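Local coordinates for protein type I modular polyketide synthase (Streptomyces albus subsp. albus, PDB 6IYR) that probably selects a malonyl-type extender unit from its coenzyme A thioester and transfers it to an acyl carrier protein during salinomycin polyketide assembly, at residues A[44-49]-A[84-89]; A[250-255]-A[327-332]; A[343-348]-A[358-363]; A[131-136]-A[396-401]. All blocks are in the same frame, centred on the assembly; numbering follows the deposited sequence.

Contact 1 (A[44-49]-A[84-89]); sequences TVSAKL and AALESR
A47 and S88 face each other as an antiparallel hydrogen-bonded pair, tied in both directions: A47 N donates to S88 O at 2.8 Å, and S88 N returns the bond to A47 O at 2.9 Å. The neighbouring pair, S46 with R89, is a non-hydrogen-bonded one, and there the aliphatic foot of the arginine does the touching, with R89 CG lying 3.8 Å from S46 CB. Just before the second strand, the loop is caught by a side chain. S46 turns its hydroxyl into the position between backbone N and carbonyl carbon (chi1 47°), which aims OG at the 85-86 peptide, where it accepts a bond from L86 N at 3.1 Å. L86 meanwhile brings its CB against A47 O, and A85 CB comes up beside the same S46 hydroxyl.

The next shell is built around R89. Its chain runs extended from CG to NE along its own preceding loop, so that NE bonds L86 O at 2.9 Å with the acceptor almost exactly in the guanidinium plane; NH1 reaches A85 O only weakly. NH2 bonds the carbonyl of W442, whose ring also takes a cation-pi contact from the arginine. On the other face, A47 and S88 rest against A52 and L53 of helix 50-65, which starts straight after L49.

Strands 41-47 and 88-94, joined by two helices, are the first two of a three-stranded antiparallel sheet completed by 116-120, an arrangement consistent with the small alpha/beta linker domain between ketosynthase and acyltransferase in modular polyketide synthases.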
loop_
_atom_site.group_PDB
_atom_site.type_symbol
_atom_site.label_atom_id
_atom_site.label_comp_id
_atom_site.label_asym_id
_atom_site.label_seq_id
_atom_site.Cartn_x
_atom_site.Cartn_y
_atom_site.Cartn_z
ATOM N N THR A 44 -10.056 4.398 -22.304
ATOM C CA THR A 44 -10.464 5.441 -21.402
ATOM C C THR A 44 -11.474 6.350 -22.079
ATOM O O THR A 44 -11.415 6.585 -23.263
ATOM C CB THR A 44 -9.252 6.275 -20.914
ATOM O OG1 THR A 44 -8.595 6.886 -22.017
ATOM C CG2 THR A 44 -8.275 5.386 -20.212
ATOM N N VAL A 45 -12.444 6.805 -21.323
ATOM C CA VAL A 45 -13.327 7.811 -21.810
ATOM C C VAL A 45 -13.609 8.800 -20.680
ATOM O O VAL A 45 -13.452 8.458 -19.502
ATOM C CB VAL A 45 -14.616 7.137 -22.306
ATOM C CG1 VAL A 45 -15.377 6.522 -21.149
ATOM C CG2 VAL A 45 -15.471 8.135 -23.060
ATOM N N SER A 46 -13.951 10.044 -21.022
ATOM C CA SER A 46 -14.395 10.997 -20.010
ATOM C C SER A 46 -15.441 11.959 -20.547
ATOM O O SER A 46 -15.525 12.183 -21.737
ATOM C CB SER A 46 -13.207 11.799 -19.519
ATOM O OG SER A 46 -12.470 12.255 -20.619
ATOM N N ALA A 47 -16.189 12.584 -19.654
ATOM C CA ALA A 47 -17.139 13.614 -20.039
ATOM C C ALA A 47 -17.248 14.629 -18.912
ATOM O O ALA A 47 -16.618 14.491 -17.861
ATOM C CB ALA A 47 -18.502 12.991 -20.312
ATOM N N LYS A 48 -18.108 15.615 -19.102
ATOM C CA LYS A 48 -18.298 16.622 -18.098
ATOM C C LYS A 48 -19.243 16.132 -17.044
ATOM O O LYS A 48 -19.146 16.544 -15.908
ATOM C CB LYS A 48 -18.825 17.904 -18.715
ATOM C CG LYS A 48 -17.720 18.830 -19.188
ATOM C CD LYS A 48 -17.857 20.218 -18.574
ATOM C CE LYS A 48 -17.195 21.282 -19.436
ATOM N NZ LYS A 48 -17.989 21.542 -20.667
ATOM N N LEU A 49 -20.108 15.187 -17.377
ATOM C CA LEU A 49 -20.985 14.622 -16.361
ATOM C C LEU A 49 -21.144 13.121 -16.491
ATOM O O LEU A 49 -20.914 12.567 -17.557
ATOM C CB LEU A 49 -22.370 15.247 -16.450
ATOM C CG LEU A 49 -22.490 16.729 -16.123
ATOM C CD1 LEU A 49 -22.400 17.558 -17.402
ATOM C CD2 LEU A 49 -23.820 16.937 -15.411
ATOM N N ALA A 84 -7.213 16.010 -23.404
ATOM C CA ALA A 84 -7.237 16.224 -21.972
ATOM C C ALA A 84 -8.567 15.676 -21.543
ATOM O O ALA A 84 -9.607 15.994 -22.110
ATOM C CB ALA A 84 -7.121 17.690 -21.637
ATOM N N ALA A 85 -8.517 14.844 -20.525
ATOM C CA ALA A 85 -9.687 14.145 -20.034
ATOM C C ALA A 85 -10.486 14.972 -19.042
ATOM O O ALA A 85 -9.930 15.663 -18.208
ATOM C CB ALA A 85 -9.286 12.825 -19.430
ATOM N N LEU A 86 -11.801 14.861 -19.142
ATOM C CA LEU A 86 -12.747 15.585 -18.307
ATOM C C LEU A 86 -12.999 15.002 -16.915
ATOM O O LEU A 86 -12.482 13.962 -16.585
ATOM C CB LEU A 86 -14.043 15.814 -19.068
ATOM C CG LEU A 86 -13.844 16.764 -20.247
ATOM C CD1 LEU A 86 -13.307 18.094 -19.754
ATOM C CD2 LEU A 86 -12.887 16.184 -21.267
ATOM N N GLU A 87 -13.757 15.722 -16.100
ATOM C CA GLU A 87 -14.077 15.342 -14.728
ATOM C C GLU A 87 -14.765 14.000 -14.446
ATOM O O GLU A 87 -14.465 13.365 -13.460
ATOM C CB GLU A 87 -14.881 16.446 -14.057
ATOM C CG GLU A 87 -14.096 17.726 -13.883
ATOM C CD GLU A 87 -14.590 18.582 -12.732
ATOM O OE1 GLU A 87 -15.748 18.384 -12.287
ATOM O OE2 GLU A 87 -13.812 19.456 -12.280
ATOM N N SER A 88 -15.713 13.590 -15.267
ATOM C CA SER A 88 -16.390 12.337 -15.033
ATOM C C SER A 88 -15.801 11.257 -15.972
ATOM O O SER A 88 -15.522 11.534 -17.147
ATOM C CB SER A 88 -17.894 12.555 -15.194
ATOM O OG SER A 88 -18.504 11.368 -15.622
ATOM N N ARG A 89 -15.321 10.152 -15.393
ATOM C CA ARG A 89 -14.384 9.271 -16.125
ATOM C C ARG A 89 -14.727 7.789 -16.039
ATOM O O ARG A 89 -15.381 7.334 -15.087
ATOM C CB ARG A 89 -12.945 9.461 -15.651
ATOM C CG ARG A 89 -12.351 10.824 -15.944
ATOM C CD ARG A 89 -10.994 10.964 -15.252
ATOM N NE ARG A 89 -10.351 12.204 -15.631
ATOM C CZ ARG A 89 -9.071 12.484 -15.448
ATOM N NH1 ARG A 89 -8.600 13.650 -15.840
ATOM N NH2 ARG A 89 -8.254 11.615 -14.894
#

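Contact 2 (A[250-255]-A[327-332]); sequences LALAGK and VEHIRA
This is an apolar side-chain contact between A251 and L252, in the turn that links helix 235-248 to strand 257-261, and V327, H329 and I330, in the loop that runs into helix 331-337. It sits just before the first strand of the mixed sheet, 257-261, and in the stretch that follows strand 313-316. L252 has the largest share of the contact, through its two methyl branches. CD1 reaches over the start of the opposite loop, 4.1 Å from V327 N and 4.2 Å from V327 CG2. The other branch, CD2, lies near the plane of the H329 imidazole, at the ring edge, 3.9 Å from H329 CD2.

A251 adds a single methyl that serves two partners: its CB stands 4.0 Å from I330 CG2 and equally far from H329 NE2, meeting the ring obliquely. H329 has CG anti to its backbone N (chi1 167°), which swings the imidazole across to the alanine and leucine.

Both backbones are shaped locally. K255 N bonds L252 O across a type II turn that has G254 at its third position, and I330 N bonds V327 O at 3.0 Å. Close by, K255 O accepts a bond from Q326 NE2, G254 pairs through its backbone with D319, and E328 points away from the contact and forms a salt bridge with R374 of helix 366-374.

Between the two segments themselves the fit depends on methyl shape and van der Waals contact; the directional, polar fastening of the two loops is supplied by the neighbouring residues.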
loop_
_atom_site.group_PDB
_atom_site.type_symbol
_atom_site.label_atom_id
_atom_site.label_comp_id
_atom_site.label_asym_id
_atom_site.label_seq_id
_atom_site.Cartn_x
_atom_site.Cartn_y
_atom_site.Cartn_z
ATOM N N LEU A 250 13.257 -11.622 16.050
ATOM C CA LEU A 250 13.208 -13.031 16.355
ATOM C C LEU A 250 13.146 -13.284 17.854
ATOM O O LEU A 250 12.521 -14.253 18.297
ATOM C CB LEU A 250 14.446 -13.694 15.808
ATOM C CG LEU A 250 14.449 -14.422 14.473
ATOM C CD1 LEU A 250 13.141 -14.456 13.754
ATOM C CD2 LEU A 250 15.620 -14.072 13.586
ATOM N N ALA A 251 13.745 -12.402 18.644
ATOM C CA ALA A 251 13.827 -12.638 20.086
ATOM C C ALA A 251 12.509 -12.341 20.736
ATOM O O ALA A 251 12.360 -12.586 21.919
ATOM C CB ALA A 251 14.902 -11.750 20.703
ATOM N N LEU A 252 11.599 -11.682 20.023
ATOM C CA LEU A 252 10.279 -11.386 20.585
ATOM C C LEU A 252 9.175 -12.312 20.127
ATOM O O LEU A 252 8.054 -12.279 20.675
ATOM C CB LEU A 252 9.855 -9.946 20.308
ATOM C CG LEU A 252 10.696 -8.831 20.916
ATOM C CD1 LEU A 252 9.859 -7.562 20.905
ATOM C CD2 LEU A 252 11.185 -9.155 22.303
ATOM N N ALA A 253 9.465 -13.134 19.131
ATOM C CA ALA A 253 8.425 -13.950 18.482
ATOM C C ALA A 253 7.923 -15.001 19.444
ATOM O O ALA A 253 8.713 -15.612 20.140
ATOM C CB ALA A 253 8.968 -14.628 17.232
ATOM N N GLY A 254 6.607 -15.103 19.569
ATOM C CA GLY A 254 6.007 -16.040 20.475
ATOM C C GLY A 254 5.825 -15.482 21.878
ATOM O O GLY A 254 5.367 -16.205 22.740
ATOM N N LYS A 255 6.179 -14.220 22.126
ATOM C CA LYS A 255 6.095 -13.676 23.470
ATOM C C LYS A 255 5.023 -12.633 23.607
ATOM O O LYS A 255 4.885 -12.027 24.654
ATOM C CB LYS A 255 7.432 -13.089 23.921
ATOM C CG LYS A 255 8.506 -14.138 24.132
ATOM C CD LYS A 255 9.852 -13.513 24.502
ATOM C CE LYS A 255 10.987 -14.479 24.175
ATOM N NZ LYS A 255 12.007 -14.585 25.252
ATOM N N VAL A 327 10.017 -4.320 23.367
ATOM C CA VAL A 327 11.050 -3.961 22.395
ATOM C C VAL A 327 12.353 -3.490 23.090
ATOM O O VAL A 327 13.444 -3.508 22.503
ATOM C CB VAL A 327 10.467 -2.839 21.466
ATOM C CG1 VAL A 327 11.523 -2.252 20.576
ATOM C CG2 VAL A 327 9.350 -3.434 20.604
ATOM N N GLU A 328 12.249 -3.083 24.351
ATOM C CA GLU A 328 13.456 -2.606 25.092
ATOM C C GLU A 328 14.497 -3.676 25.139
ATOM O O GLU A 328 15.679 -3.406 25.070
ATOM C CB GLU A 328 13.096 -2.158 26.521
ATOM C CG GLU A 328 12.413 -0.789 26.507
ATOM C CD GLU A 328 11.541 -0.471 27.731
ATOM O OE1 GLU A 328 11.442 -1.293 28.674
ATOM O OE2 GLU A 328 10.931 0.625 27.736
ATOM N N HIS A 329 14.048 -4.917 25.133
ATOM C CA HIS A 329 14.949 -6.059 25.187
ATOM C C HIS A 329 15.882 -6.159 23.962
ATOM O O HIS A 329 16.941 -6.745 24.043
ATOM C CB HIS A 329 14.072 -7.307 25.346
ATOM C CG HIS A 329 14.772 -8.603 25.108
ATOM N ND1 HIS A 329 15.656 -9.144 26.023
ATOM C CD2 HIS A 329 14.502 -9.594 24.222
ATOM C CE1 HIS A 329 16.021 -10.352 25.619
ATOM N NE2 HIS A 329 15.326 -10.649 24.530
ATOM N N ILE A 330 15.506 -5.611 22.814
ATOM C CA ILE A 330 16.408 -5.686 21.663
ATOM C C ILE A 330 16.963 -4.308 21.257
ATOM O O ILE A 330 17.565 -4.129 20.181
ATOM C CB ILE A 330 15.719 -6.330 20.441
ATOM C CG1 ILE A 330 14.410 -5.558 20.120
ATOM C CG2 ILE A 330 15.466 -7.791 20.728
ATOM C CD1 ILE A 330 13.786 -5.881 18.763
ATOM N N ARG A 331 16.755 -3.325 22.105
ATOM C CA ARG A 331 17.222 -1.981 21.777
ATOM C C ARG A 331 18.700 -1.940 21.427
ATOM O O ARG A 331 19.098 -1.332 20.417
ATOM C CB ARG A 331 16.941 -1.050 22.929
ATOM C CG ARG A 331 17.438 0.358 22.696
ATOM C CD ARG A 331 17.452 1.127 24.002
ATOM N NE ARG A 331 17.035 2.499 23.755
ATOM C CZ ARG A 331 17.845 3.540 23.565
ATOM N NH1 ARG A 331 17.320 4.725 23.250
ATOM N NH2 ARG A 331 19.162 3.423 23.718
ATOM N N ALA A 332 19.545 -2.479 22.295
ATOM C CA ALA A 332 20.989 -2.318 22.071
ATOM C C ALA A 332 21.394 -3.025 20.779
ATOM O O ALA A 332 22.205 -2.531 20.018
ATOM C CB ALA A 332 21.789 -2.843 23.248
#

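Contact 3 (A[343-348]-A[358-363]); sequences PRTAEV and FVTGTD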
loop_
_atom_site.group_PDB
_atom_site.type_symbol
_atom_site.label_atom_id
_atom_site.label_comp_id
_atom_site.label_asym_id
_atom_site.label_seq_id
_atom_site.Cartn_x
_atom_site.Cartn_y
_atom_site.Cartn_z
ATOM N N PRO A 343 21.759 7.917 6.427
ATOM C CA PRO A 343 20.570 8.490 5.873
ATOM C C PRO A 343 20.891 9.810 5.195
ATOM O O PRO A 343 21.827 10.477 5.573
ATOM C CB PRO A 343 19.680 8.723 7.096
ATOM C CG PRO A 343 20.581 8.707 8.252
ATOM C CD PRO A 343 21.691 7.795 7.889
ATOM N N ARG A 344 20.016 10.267 4.331
ATOM C CA ARG A 344 20.314 11.449 3.579
ATOM C C ARG A 344 19.018 12.091 3.208
ATOM O O ARG A 344 17.967 11.654 3.671
ATOM C CB ARG A 344 21.129 11.071 2.362
ATOM C CG ARG A 344 20.332 10.322 1.325
ATOM C CD ARG A 344 20.941 8.979 1.046
ATOM N NE ARG A 344 20.347 8.385 -0.147
ATOM C CZ ARG A 344 20.996 7.569 -0.973
ATOM N NH1 ARG A 344 20.384 7.063 -2.035
ATOM N NH2 ARG A 344 22.237 7.201 -0.698
ATOM N N THR A 345 19.108 13.253 2.568
ATOM C CA THR A 345 17.983 14.130 2.439
ATOM C C THR A 345 17.006 13.394 1.545
ATOM O O THR A 345 17.429 12.783 0.596
ATOM C CB THR A 345 18.350 15.482 1.762
ATOM O OG1 THR A 345 19.227 16.247 2.608
ATOM C CG2 THR A 345 17.093 16.307 1.562
ATOM N N ALA A 346 15.725 13.430 1.872
ATOM C CA ALA A 346 14.720 12.720 1.074
ATOM C C ALA A 346 14.283 13.620 -0.049
ATOM O O ALA A 346 13.949 14.794 0.186
ATOM C CB ALA A 346 13.518 12.348 1.929
ATOM N N GLU A 347 14.152 13.021 -1.228
ATOM C CA GLU A 347 13.665 13.725 -2.425
ATOM C C GLU A 347 12.163 13.796 -2.529
ATOM O O GLU A 347 11.641 14.579 -3.308
ATOM C CB GLU A 347 14.180 13.032 -3.673
ATOM C CG GLU A 347 15.658 12.728 -3.640
ATOM C CD GLU A 347 16.082 11.967 -4.873
ATOM O OE1 GLU A 347 15.280 11.916 -5.830
ATOM O OE2 GLU A 347 17.177 11.370 -4.862
ATOM N N VAL A 348 11.468 12.904 -1.823
ATOM C CA VAL A 348 10.018 12.943 -1.743
ATOM C C VAL A 348 9.647 13.190 -0.295
ATOM O O VAL A 348 10.194 12.562 0.596
ATOM C CB VAL A 348 9.352 11.595 -2.170
ATOM C CG1 VAL A 348 7.840 11.708 -2.054
ATOM C CG2 VAL A 348 9.736 11.212 -3.594
ATOM N N PHE A 358 7.043 16.065 8.923
ATOM C CA PHE A 358 7.891 15.827 7.782
ATOM C C PHE A 358 9.319 15.914 8.235
ATOM O O PHE A 358 9.644 16.686 9.143
ATOM C CB PHE A 358 7.648 16.886 6.717
ATOM C CG PHE A 358 6.327 16.762 6.036
ATOM C CD1 PHE A 358 6.159 15.861 5.014
ATOM C CD2 PHE A 358 5.295 17.591 6.361
ATOM C CE1 PHE A 358 4.963 15.763 4.349
ATOM C CE2 PHE A 358 4.083 17.481 5.724
ATOM C CZ PHE A 358 3.930 16.602 4.684
ATOM N N VAL A 359 10.155 15.082 7.653
ATOM C CA VAL A 359 11.544 14.994 8.057
ATOM C C VAL A 359 12.390 15.424 6.887
ATOM O O VAL A 359 11.982 15.351 5.716
ATOM C CB VAL A 359 11.994 13.563 8.461
ATOM C CG1 VAL A 359 11.202 13.077 9.637
ATOM C CG2 VAL A 359 11.910 12.596 7.288
ATOM N N THR A 360 13.607 15.813 7.201
ATOM C CA THR A 360 14.592 16.014 6.189
ATOM C C THR A 360 15.045 14.707 5.563
ATOM O O THR A 360 15.305 14.640 4.350
ATOM C CB THR A 360 15.803 16.794 6.771
ATOM O OG1 THR A 360 15.374 18.111 7.130
ATOM C CG2 THR A 360 16.894 16.897 5.726
ATOM N N GLY A 361 15.270 13.699 6.401
ATOM C CA GLY A 361 15.669 12.380 5.927
ATOM C C GLY A 361 16.993 11.950 6.509
ATOM O O GLY A 361 17.248 10.752 6.704
ATOM N N THR A 362 17.847 12.936 6.772
ATOM C CA THR A 362 19.121 12.704 7.388
ATOM C C THR A 362 18.978 12.235 8.829
ATOM O O THR A 362 19.919 11.710 9.373
ATOM C CB THR A 362 19.961 14.007 7.443
ATOM O OG1 THR A 362 19.122 15.070 7.879
ATOM C CG2 THR A 362 20.553 14.368 6.072
ATOM N N ASP A 363 17.841 12.521 9.453
ATOM C CA ASP A 363 17.498 12.009 10.794
ATOM C C ASP A 363 17.061 10.506 10.872
ATOM O O ASP A 363 16.886 9.948 11.963
ATOM C CB ASP A 363 16.423 12.899 11.439
ATOM C CG ASP A 363 15.363 13.404 10.447
ATOM O OD1 ASP A 363 15.500 13.197 9.227
ATOM O OD2 ASP A 363 14.375 14.029 10.896
#
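A346 and T360 provide the hydrogen bond between the two segments: A346 N donates to T360 O at 2.8 Å, nearly straight (164° at the hydrogen) and in the carbonyl plane. The same oxygen also receives a CA-H...O contact from T345 CA, at 3.3 Å, so it is gripped from two successive residues of the opposite segment.

Backbone packing is close alongside. G361, which has no side chain, lets the other segment lie directly against it, and R344 O comes to 3.0 Å from G361 C. The T360-G361 peptide is held from within its own segment, because G361 N bonds D363 OD1 at 2.9 Å, meeting that oxygen nearly head-on.

The remaining contacts are between side chains and carbon-bound groups. Two carbons of the P343 ring meet consecutive carbonyl oxygens, CB at 3.2 Å from G361 O and CG at 3.3 Å from T362 O. T362 lies alongside T345, both pointing the same way; with its OG1 between N and the carbonyl carbon (chi1 45°), T362 sends CG2 to R344 CA, at 3.8 Å. The T360 methyl crosses T345 at a slant and meets its hydroxyl oxygen. Beyond the pair, R344 turns away, and its NE bonds G231 O.

The two segments lead into and out of the small hairpin of strands 350-351 and 358-359, and their join at the surface relies on main-chain carbonyls, one strong N-H bond and methyl or ring carbons, with little demand on charged side chains.

Contact 4 (A[131-136]-A[396-401]); sequences VFPGQG and EASAHP
At the C-terminal edge of the central parallel sheet of the acyltransferase, strands 129-132 and 393-396 lie side by side and run out into loops. V131 and E396 form the parallel bridge; A397 N donates to V131 O at 3.0 Å, nearly in line with the carbonyl, and E396 CA adds a CA-H...O contact to the same oxygen. A397, the centre of an inverse gamma turn, sets its methyl 4.0 Å from F132 CE2.

P133 crosses the E396 side chain, its CG 3.6 Å from E396 CG and 3.3 Å from OE2, while S398 CB packs beside the same proline. The glutamate has CG anti to its backbone N (chi1 -164°) and is extended beyond it, laying the buried carboxylate alongside the proline. S398 OG bonds OE2 at 2.7 Å from the anti side, V402 N also binds OE2, and L403 N binds OE1; these amides, just ahead of helix 404-414, would probably favour a negative charge.

F132 also reaches the presumed nucleophile elbow, and Q135 touches Q221. Such a strand followed by a PGQG loop is typical of malonyl transferases of the FabD type, where this loop borders the oxyanion hole.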
loop_
_atom_site.group_PDB
_atom_site.type_symbol
_atom_site.label_atom_id
_atom_site.label_comp_id
_atom_site.label_asym_id
_atom_site.label_seq_id
_atom_site.Cartn_x
_atom_site.Cartn_y
_atom_site.Cartn_z
ATOM N N VAL A 131 1.134 5.058 0.472
ATOM C CA VAL A 131 1.010 4.444 1.805
ATOM C C VAL A 131 1.693 3.083 1.868
ATOM O O VAL A 131 1.501 2.240 0.989
ATOM C CB VAL A 131 -0.459 4.275 2.190
ATOM C CG1 VAL A 131 -0.573 3.602 3.557
ATOM C CG2 VAL A 131 -1.145 5.621 2.225
ATOM N N PHE A 132 2.569 2.886 2.850
ATOM C CA PHE A 132 3.323 1.655 2.945
ATOM C C PHE A 132 2.981 0.971 4.276
ATOM O O PHE A 132 3.395 1.434 5.340
ATOM C CB PHE A 132 4.822 1.948 2.887
ATOM C CG PHE A 132 5.281 2.510 1.567
ATOM C CD1 PHE A 132 5.163 3.873 1.299
ATOM C CD2 PHE A 132 5.729 1.667 0.562
ATOM C CE1 PHE A 132 5.576 4.388 0.085
ATOM C CE2 PHE A 132 6.227 2.192 -0.638
ATOM C CZ PHE A 132 6.145 3.549 -0.873
ATOM N N PRO A 133 2.160 -0.083 4.229
ATOM C CA PRO A 133 1.759 -0.707 5.489
ATOM C C PRO A 133 2.853 -1.548 6.073
ATOM O O PRO A 133 3.910 -1.739 5.445
ATOM C CB PRO A 133 0.575 -1.622 5.100
ATOM C CG PRO A 133 0.375 -1.454 3.659
ATOM C CD PRO A 133 1.594 -0.789 3.067
ATOM N N GLY A 134 2.548 -2.114 7.241
ATOM C CA GLY A 134 3.421 -3.079 7.899
ATOM C C GLY A 134 2.970 -4.508 7.599
ATOM O O GLY A 134 2.698 -4.895 6.471
ATOM N N GLN A 135 2.724 -5.238 8.663
ATOM C CA GLN A 135 2.424 -6.656 8.567
ATOM C C GLN A 135 1.006 -6.864 8.048
ATOM O O GLN A 135 0.168 -5.936 8.065
ATOM C CB GLN A 135 2.550 -7.275 9.962
ATOM C CG GLN A 135 1.434 -6.839 10.893
ATOM C CD GLN A 135 0.219 -7.759 10.805
ATOM O OE1 GLN A 135 0.342 -8.978 10.619
ATOM N NE2 GLN A 135 -0.952 -7.172 10.889
ATOM N N GLY A 136 0.735 -8.094 7.618
ATOM C CA GLY A 136 -0.643 -8.527 7.285
ATOM C C GLY A 136 -0.921 -8.588 5.777
ATOM O O GLY A 136 -1.939 -9.094 5.362
ATOM N N GLU A 396 -2.185 2.762 -1.584
ATOM C CA GLU A 396 -1.423 1.778 -0.823
ATOM C C GLU A 396 -0.641 0.893 -1.742
ATOM O O GLU A 396 -1.203 0.204 -2.571
ATOM C CB GLU A 396 -2.352 0.971 0.105
ATOM C CG GLU A 396 -1.631 0.201 1.216
ATOM C CD GLU A 396 -2.589 -0.617 2.046
ATOM O OE1 GLU A 396 -3.490 -0.009 2.647
ATOM O OE2 GLU A 396 -2.463 -1.855 2.053
ATOM N N ALA A 397 0.680 0.993 -1.649
ATOM C CA ALA A 397 1.587 0.222 -2.454
ATOM C C ALA A 397 1.835 -1.136 -1.837
ATOM O O ALA A 397 2.980 -1.449 -1.519
ATOM C CB ALA A 397 2.927 0.928 -2.560
ATOM N N SER A 398 0.804 -1.978 -1.794
ATOM C CA SER A 398 0.897 -3.248 -1.092
ATOM C C SER A 398 0.364 -4.410 -1.915
ATOM O O SER A 398 -0.476 -4.217 -2.805
ATOM C CB SER A 398 0.112 -3.161 0.206
ATOM O OG SER A 398 -1.264 -2.982 -0.053
ATOM N N ALA A 399 0.618 -5.611 -1.405
ATOM C CA ALA A 399 0.205 -6.856 -2.037
ATOM C C ALA A 399 -1.268 -7.201 -1.750
ATOM O O ALA A 399 -1.858 -8.061 -2.418
ATOM C CB ALA A 399 1.102 -7.982 -1.548
ATOM N N HIS A 400 -1.827 -6.489 -0.775
ATOM C CA HIS A 400 -3.172 -6.666 -0.289
ATOM C C HIS A 400 -3.494 -5.486 0.620
ATOM O O HIS A 400 -2.704 -5.169 1.483
ATOM C CB HIS A 400 -3.271 -7.944 0.525
ATOM C CG HIS A 400 -4.665 -8.260 0.932
ATOM N ND1 HIS A 400 -5.577 -8.817 0.062
ATOM C CD2 HIS A 400 -5.336 -8.013 2.077
ATOM C CE1 HIS A 400 -6.758 -8.875 0.645
ATOM N NE2 HIS A 400 -6.643 -8.380 1.867
ATOM N N PRO A 401 -4.659 -4.829 0.437
ATOM C CA PRO A 401 -5.027 -3.617 1.165
ATOM C C PRO A 401 -5.314 -3.831 2.643
ATOM O O PRO A 401 -6.249 -4.508 2.969
ATOM C CB PRO A 401 -6.310 -3.148 0.500
ATOM C CG PRO A 401 -6.525 -4.039 -0.681
ATOM C CD PRO A 401 -5.719 -5.276 -0.477
#

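How the contacts relate
Contact 4 lies in the middle of the chain, all its touching residues buried; contact 3 is a surface join. Contacts 1 and 2 sit far out on opposite sides of the chain's centre, 53 Å apart between centres, yet contact 2 is largely buried and contact 1 partly so. Contacts 2, 3 and 4 share the acyltransferase domain, and the segments of contact 4 bracket those of the other two in sequence. Contact 1 belongs to a separate antiparallel sheet. Contacts 3 and 4 come nearest, about 8 Å between nearest atoms. Strand pairing governs contacts 1 and 4, antiparallel and parallel respectively; contact 3 uses main-chain atoms without such pairing, and contact 2 is made by side-chain shape.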